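Local coordinates for protein GH127 beta-L-arabinofuranoside (Geobacillus stearothermophilus, PDB 4QJY) that probably releases terminal beta-L-arabinofuranose units from arabinose-containing sugars by hydrolysis, as a retaining glycoside hydrolase of family GH127, at residues G452-I457 and S474-G479; M532-I537 and L552-I557. All coordinates share one frame; numbering follows the deposited sequence.

Interaction 1 of 2, residues G452-I457 and S474-G479; sequences GRSVKI and SPESAG
Arg453 reaches across to the turn that follows the neighbouring strand, where its NE donates a hydrogen bond to Ser477 OG at 2.7 Å. The bond is bent, 138° at the hydrogen, and OG lies at the guanidinium edge but tilted from its plane. The carbonyl O of Ala478 sits over the centre of one face of the Arg453 guanidinium, 3.5 Å from Arg453 CZ. CG stands anti to the backbone N (chi1 -160°), and the bend at chi3 swings the flat group against residues 477-479; Gly479, without a side chain, lets NH1 approach its CA. Behind this polar end, strands 453-461 and 468-475 form an antiparallel beta hairpin of the GH127 middle domain, within a larger antiparallel sheet. Glu476 N donates to Ser454 O at 2.9 Å, while Lys456 and Ser474 exchange two backbone bonds, Ser474 N to Lys456 O being 2.7 Å. Proline has no N-H, but Pro475 takes a non-hydrogen-bonded site opposite Val455, where none is needed across this pair. There Val455 CG2 meets Pro475 CB at 3.7 Å. Farther out, strand 444-450 flanks the hairpin: Val455 bonds through its backbone to Thr448 and rests its side chain on Ile450.

Interaction 2 of 2, residues M532-I537 and L552-I557; sequences MPVERI and LQRGPI
Met532 lies across the guanidinium of Arg554, the two chains meeting at about a right angle at the end of a beta hairpin of the GH127 C-terminal domain, strands 534-539 and 549-554. Met532 CB is over one face of the Arg554 guanidinium, offset toward its rim and 3.8 Å from Arg554 NH2, and Met532 SD lies 3.9 Å from Arg554 NH1. An unbranched, flexible thioether suits this place, since it covers the flat cation and still carries Met532 CE to Pro556 CD, 4.2 Å away. Arg554, its CG anti to the backbone N (chi1 -173°) and its chain extended as far as NE, brings NH1 to the carbonyl O of Trp465, with which it forms a hydrogen bond. Replacing Arg554 by an alanine would probably strip Met532 of the flat surface against its CB and leave that carbonyl without this donor. Next, Pro533 O accepts a hydrogen bond from a water that in turn accepts one from Gly555 N, joining the two where no direct bond is made. Val534 shares its face of the sheet with Arg554 and Arg536. At Glu535 the pairing is regular: its N donates to Gln553 O at 2.8 Å, nearly straight, and its O accepts a hydrogen bond from Gln553 N. The carboxylate bends off to a salt bridge with Arg492. Arg536 lays CG near Leu552 CD2. Ile537 sets CG1 3.7 Å from Gln553 CB, and Tyr613 of the second subunit packs on this isoleucine. Gly555, whose positive phi favours glycine, lies in the type II' turn from Arg554 to Ile557, and Gln553 NE2 donates to Gly555 O at 2.9 Å, in the plane of that carbonyl.

Each contact joins the two strands of an antiparallel hairpin, but the hairpins fall in the GH127 middle and C-terminal domain families, and the contacts' nearest atoms are about 18 Å apart. Neither is deep core. Interaction 1 is the more exposed, with three buried and four exposed among ten touching residues; its polar arginine end faces one backbone carbonyl and a serine hydroxyl, with a small valine-proline contact beside it. Interaction 2 has five buried and none fully exposed of eleven, and buries more surface. Its arginine is covered by a methionine, and its charged ends are tied to neighbouring parts of the chain. The second subunit packs against interaction 2, whereas no other chain of the assembly touches interaction 1.

Interaction 1 of 2, residues G452-I457 and S474-G479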
loop_
_atom_site.group_PDB
_atom_site.type_symbol
_atom_site.label_atom_id
_atom_site.label_comp_id
_atom_site.label_asym_id
_atom_site.label_seq_id
_atom_site.Cartn_x
_atom_site.Cartn_y
_atom_site.Cartn_z
ATOM N N GLY A 452 -9.902 -55.808 1.764
ATOM C CA GLY A 452 -9.016 -56.964 1.925
ATOM C C GLY A 452 -8.027 -57.146 0.785
ATOM O O GLY A 452 -6.854 -57.469 1.012
ATOM N N ARG A 453 -8.497 -56.896 -0.436
ATOM C CA ARG A 453 -7.818 -57.329 -1.663
ATOM C C ARG A 453 -6.588 -56.506 -2.033
ATOM O O ARG A 453 -6.574 -55.300 -1.880
ATOM C CB ARG A 453 -8.817 -57.272 -2.824
ATOM C CG ARG A 453 -8.440 -58.120 -4.020
ATOM C CD ARG A 453 -9.683 -58.476 -4.821
ATOM N NE ARG A 453 -10.251 -59.788 -4.448
ATOM C CZ ARG A 453 -11.494 -60.008 -4.005
ATOM N NH1 ARG A 453 -12.339 -59.011 -3.877
ATOM N NH2 ARG A 453 -11.902 -61.239 -3.687
ATOM N N SER A 454 -5.556 -57.166 -2.539
ATOM C CA SER A 454 -4.414 -56.458 -3.106
ATOM C C SER A 454 -4.816 -55.817 -4.453
ATOM O O SER A 454 -5.180 -56.538 -5.386
ATOM C CB SER A 454 -3.241 -57.432 -3.285
ATOM O OG SER A 454 -2.276 -56.907 -4.174
ATOM N N VAL A 455 -4.752 -54.479 -4.548
ATOM C CA VAL A 455 -5.121 -53.767 -5.784
ATOM C C VAL A 455 -4.107 -52.743 -6.264
ATOM O O VAL A 455 -3.698 -51.870 -5.518
ATOM C CB VAL A 455 -6.475 -53.042 -5.647
ATOM C CG1 VAL A 455 -6.841 -52.310 -6.939
ATOM C CG2 VAL A 455 -7.559 -54.038 -5.297
ATOM N N LYS A 456 -3.752 -52.830 -7.534
ATOM C CA LYS A 456 -2.887 -51.836 -8.152
ATOM C C LYS A 456 -3.727 -50.997 -9.133
ATOM O O LYS A 456 -4.534 -51.535 -9.916
ATOM C CB LYS A 456 -1.722 -52.503 -8.865
ATOM C CG LYS A 456 -0.880 -51.551 -9.693
ATOM C CD LYS A 456 0.395 -52.205 -10.200
ATOM C CE LYS A 456 1.171 -51.243 -11.101
ATOM N NZ LYS A 456 1.861 -51.899 -12.262
ATOM N N ILE A 457 -3.573 -49.675 -9.039
ATOM C CA ILE A 457 -4.248 -48.706 -9.922
ATOM C C ILE A 457 -3.204 -47.805 -10.504
ATOM O O ILE A 457 -2.335 -47.291 -9.792
ATOM C CB ILE A 457 -5.324 -47.890 -9.171
ATOM C CG1 ILE A 457 -6.542 -48.775 -8.957
ATOM C CG2 ILE A 457 -5.780 -46.680 -9.962
ATOM C CD1 ILE A 457 -7.453 -48.324 -7.858
ATOM N N SER A 474 -6.169 -53.068 -11.506
ATOM C CA SER A 474 -5.611 -54.441 -11.527
ATOM C C SER A 474 -5.642 -54.987 -10.119
ATOM O O SER A 474 -4.690 -54.826 -9.363
ATOM C CB SER A 474 -4.188 -54.439 -12.081
ATOM O OG SER A 474 -4.216 -53.786 -13.339
ATOM N N PRO A 475 -6.796 -55.532 -9.725
ATOM C CA PRO A 475 -6.898 -56.223 -8.467
ATOM C C PRO A 475 -6.400 -57.621 -8.699
ATOM O O PRO A 475 -6.602 -58.136 -9.796
ATOM C CB PRO A 475 -8.410 -56.200 -8.167
ATOM C CG PRO A 475 -9.041 -56.121 -9.475
ATOM C CD PRO A 475 -8.106 -55.379 -10.375
ATOM N N GLU A 476 -5.761 -58.214 -7.688
ATOM C CA GLU A 476 -5.221 -59.592 -7.783
ATOM C C GLU A 476 -6.316 -60.579 -8.219
ATOM O O GLU A 476 -6.159 -61.319 -9.179
ATOM C CB GLU A 476 -4.638 -60.026 -6.440
ATOM C CG GLU A 476 -3.683 -61.205 -6.496
ATOM C CD GLU A 476 -3.181 -61.577 -5.104
ATOM O OE1 GLU A 476 -3.656 -60.960 -4.112
ATOM O OE2 GLU A 476 -2.315 -62.475 -4.990
ATOM N N SER A 477 -7.441 -60.540 -7.533
ATOM C CA SER A 477 -8.631 -61.252 -7.982
ATOM C C SER A 477 -9.827 -60.266 -8.056
ATOM O O SER A 477 -9.848 -59.240 -7.415
ATOM C CB SER A 477 -8.896 -62.440 -7.053
ATOM O OG SER A 477 -9.307 -61.980 -5.783
ATOM N N ALA A 478 -10.809 -60.589 -8.877
ATOM C CA ALA A 478 -11.850 -59.674 -9.238
ATOM C C ALA A 478 -12.721 -59.370 -8.075
ATOM O O ALA A 478 -12.936 -60.223 -7.240
ATOM C CB ALA A 478 -12.662 -60.247 -10.375
ATOM N N GLY A 479 -13.212 -58.144 -7.985
ATOM C CA GLY A 479 -13.982 -57.755 -6.809
ATOM C C GLY A 479 -14.648 -56.404 -6.845
ATOM O O GLY A 479 -14.233 -55.541 -7.564
#

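Interaction 2 of 2, residues M532-I537 and L552-I557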
loop_
_atom_site.group_PDB
_atom_site.type_symbol
_atom_site.label_atom_id
_atom_site.label_comp_id
_atom_site.label_asym_id
_atom_site.label_seq_id
_atom_site.Cartn_x
_atom_site.Cartn_y
_atom_site.Cartn_z
ATOM N N MET A 532 -10.537 -28.828 -21.546
ATOM C CA MET A 532 -9.724 -27.749 -21.050
ATOM C C MET A 532 -9.760 -26.561 -22.019
ATOM O O MET A 532 -8.773 -26.280 -22.680
ATOM C CB MET A 532 -8.272 -28.203 -20.862
ATOM C CG MET A 532 -8.021 -28.910 -19.543
ATOM S SD MET A 532 -6.236 -29.132 -19.312
ATOM C CE MET A 532 -6.382 -30.142 -17.837
ATOM N N PRO A 533 -10.880 -25.815 -22.039
ATOM C CA PRO A 533 -10.849 -24.576 -22.805
ATOM C C PRO A 533 -10.058 -23.458 -22.065
ATOM O O PRO A 533 -9.874 -23.508 -20.807
ATOM C CB PRO A 533 -12.345 -24.216 -22.907
ATOM C CG PRO A 533 -12.905 -24.718 -21.597
ATOM C CD PRO A 533 -12.142 -25.982 -21.308
ATOM N N VAL A 534 -9.639 -22.430 -22.806
ATOM C CA VAL A 534 -9.154 -21.229 -22.185
ATOM C C VAL A 534 -10.358 -20.518 -21.582
ATOM O O VAL A 534 -11.313 -20.334 -22.243
ATOM C CB VAL A 534 -8.474 -20.325 -23.164
ATOM C CG1 VAL A 534 -8.035 -19.051 -22.451
ATOM C CG2 VAL A 534 -7.268 -21.032 -23.778
ATOM N N GLU A 535 -10.330 -20.221 -20.294
ATOM C CA GLU A 535 -11.445 -19.602 -19.604
ATOM C C GLU A 535 -11.094 -18.152 -19.219
ATOM O O GLU A 535 -9.957 -17.847 -18.905
ATOM C CB GLU A 535 -11.769 -20.379 -18.317
ATOM C CG GLU A 535 -12.284 -21.822 -18.484
ATOM C CD GLU A 535 -13.726 -21.917 -18.957
ATOM O OE1 GLU A 535 -14.353 -20.859 -19.235
ATOM O OE2 GLU A 535 -14.270 -23.062 -19.042
ATOM N N ARG A 536 -12.072 -17.253 -19.274
ATOM C CA ARG A 536 -11.887 -15.960 -18.687
ATOM C C ARG A 536 -12.514 -15.915 -17.363
ATOM O O ARG A 536 -13.727 -16.035 -17.272
ATOM C CB ARG A 536 -12.602 -14.920 -19.468
ATOM C CG ARG A 536 -12.008 -14.667 -20.807
ATOM C CD ARG A 536 -12.874 -13.567 -21.339
ATOM N NE ARG A 536 -12.375 -13.083 -22.570
ATOM C CZ ARG A 536 -12.350 -11.807 -22.915
ATOM N NH1 ARG A 536 -12.772 -10.839 -22.092
ATOM N NH2 ARG A 536 -11.857 -11.517 -24.105
ATOM N N ILE A 537 -11.696 -15.691 -16.338
ATOM C CA ILE A 537 -12.162 -15.785 -14.970
ATOM C C ILE A 537 -12.455 -14.362 -14.444
ATOM O O ILE A 537 -11.664 -13.429 -14.628
ATOM C CB ILE A 537 -11.129 -16.560 -14.111
ATOM C CG1 ILE A 537 -10.860 -17.944 -14.724
ATOM C CG2 ILE A 537 -11.644 -16.715 -12.692
ATOM C CD1 ILE A 537 -12.092 -18.830 -14.677
ATOM N N LEU A 552 -6.810 -15.240 -16.911
ATOM C CA LEU A 552 -6.865 -16.345 -17.839
ATOM C C LEU A 552 -6.512 -17.621 -17.102
ATOM O O LEU A 552 -5.520 -17.692 -16.312
ATOM C CB LEU A 552 -5.915 -16.144 -19.007
ATOM C CG LEU A 552 -6.316 -14.936 -19.814
ATOM C CD1 LEU A 552 -5.362 -14.743 -20.970
ATOM C CD2 LEU A 552 -7.744 -15.035 -20.289
ATOM N N GLN A 553 -7.360 -18.624 -17.308
ATOM C CA GLN A 553 -7.113 -19.931 -16.717
ATOM C C GLN A 553 -7.392 -21.047 -17.730
ATOM O O GLN A 553 -8.205 -20.877 -18.667
ATOM C CB GLN A 553 -7.920 -20.085 -15.437
ATOM C CG GLN A 553 -7.652 -21.372 -14.675
ATOM C CD GLN A 553 -8.388 -21.457 -13.360
ATOM O OE1 GLN A 553 -8.744 -20.459 -12.759
ATOM N NE2 GLN A 553 -8.595 -22.656 -12.902
ATOM N N ARG A 554 -6.609 -22.113 -17.617
ATOM C CA ARG A 554 -6.806 -23.311 -18.422
ATOM C C ARG A 554 -6.564 -24.540 -17.566
ATOM O O ARG A 554 -5.489 -24.694 -16.993
ATOM C CB ARG A 554 -5.902 -23.328 -19.635
ATOM C CG ARG A 554 -6.217 -24.480 -20.568
ATOM C CD ARG A 554 -5.386 -24.401 -21.829
ATOM N NE ARG A 554 -5.582 -25.608 -22.602
ATOM C CZ ARG A 554 -4.923 -26.750 -22.427
ATOM N NH1 ARG A 554 -3.975 -26.890 -21.514
ATOM N NH2 ARG A 554 -5.245 -27.801 -23.148
ATOM N N GLY A 555 -7.590 -25.390 -17.467
ATOM C CA GLY A 555 -7.608 -26.438 -16.463
ATOM C C GLY A 555 -7.437 -25.815 -15.077
ATOM O O GLY A 555 -8.100 -24.833 -14.758
ATOM N N PRO A 556 -6.574 -26.388 -14.248
ATOM C CA PRO A 556 -6.227 -25.890 -12.930
ATOM C C PRO A 556 -5.175 -24.772 -12.905
ATOM O O PRO A 556 -4.908 -24.246 -11.826
ATOM C CB PRO A 556 -5.543 -27.097 -12.300
ATOM C CG PRO A 556 -4.875 -27.759 -13.422
ATOM C CD PRO A 556 -5.747 -27.550 -14.615
ATOM N N ILE A 557 -4.588 -24.438 -14.063
ATOM C CA ILE A 557 -3.506 -23.510 -14.130
ATOM C C ILE A 557 -3.978 -22.097 -14.499
ATOM O O ILE A 557 -4.613 -21.868 -15.563
ATOM C CB ILE A 557 -2.412 -24.019 -15.100
ATOM C CG1 ILE A 557 -1.709 -25.199 -14.436
ATOM C CG2 ILE A 557 -1.419 -22.890 -15.398
ATOM C CD1 ILE A 557 -0.809 -25.917 -15.372
HETATM O O HOH W 1 -10.351 -24.871 -18.687
#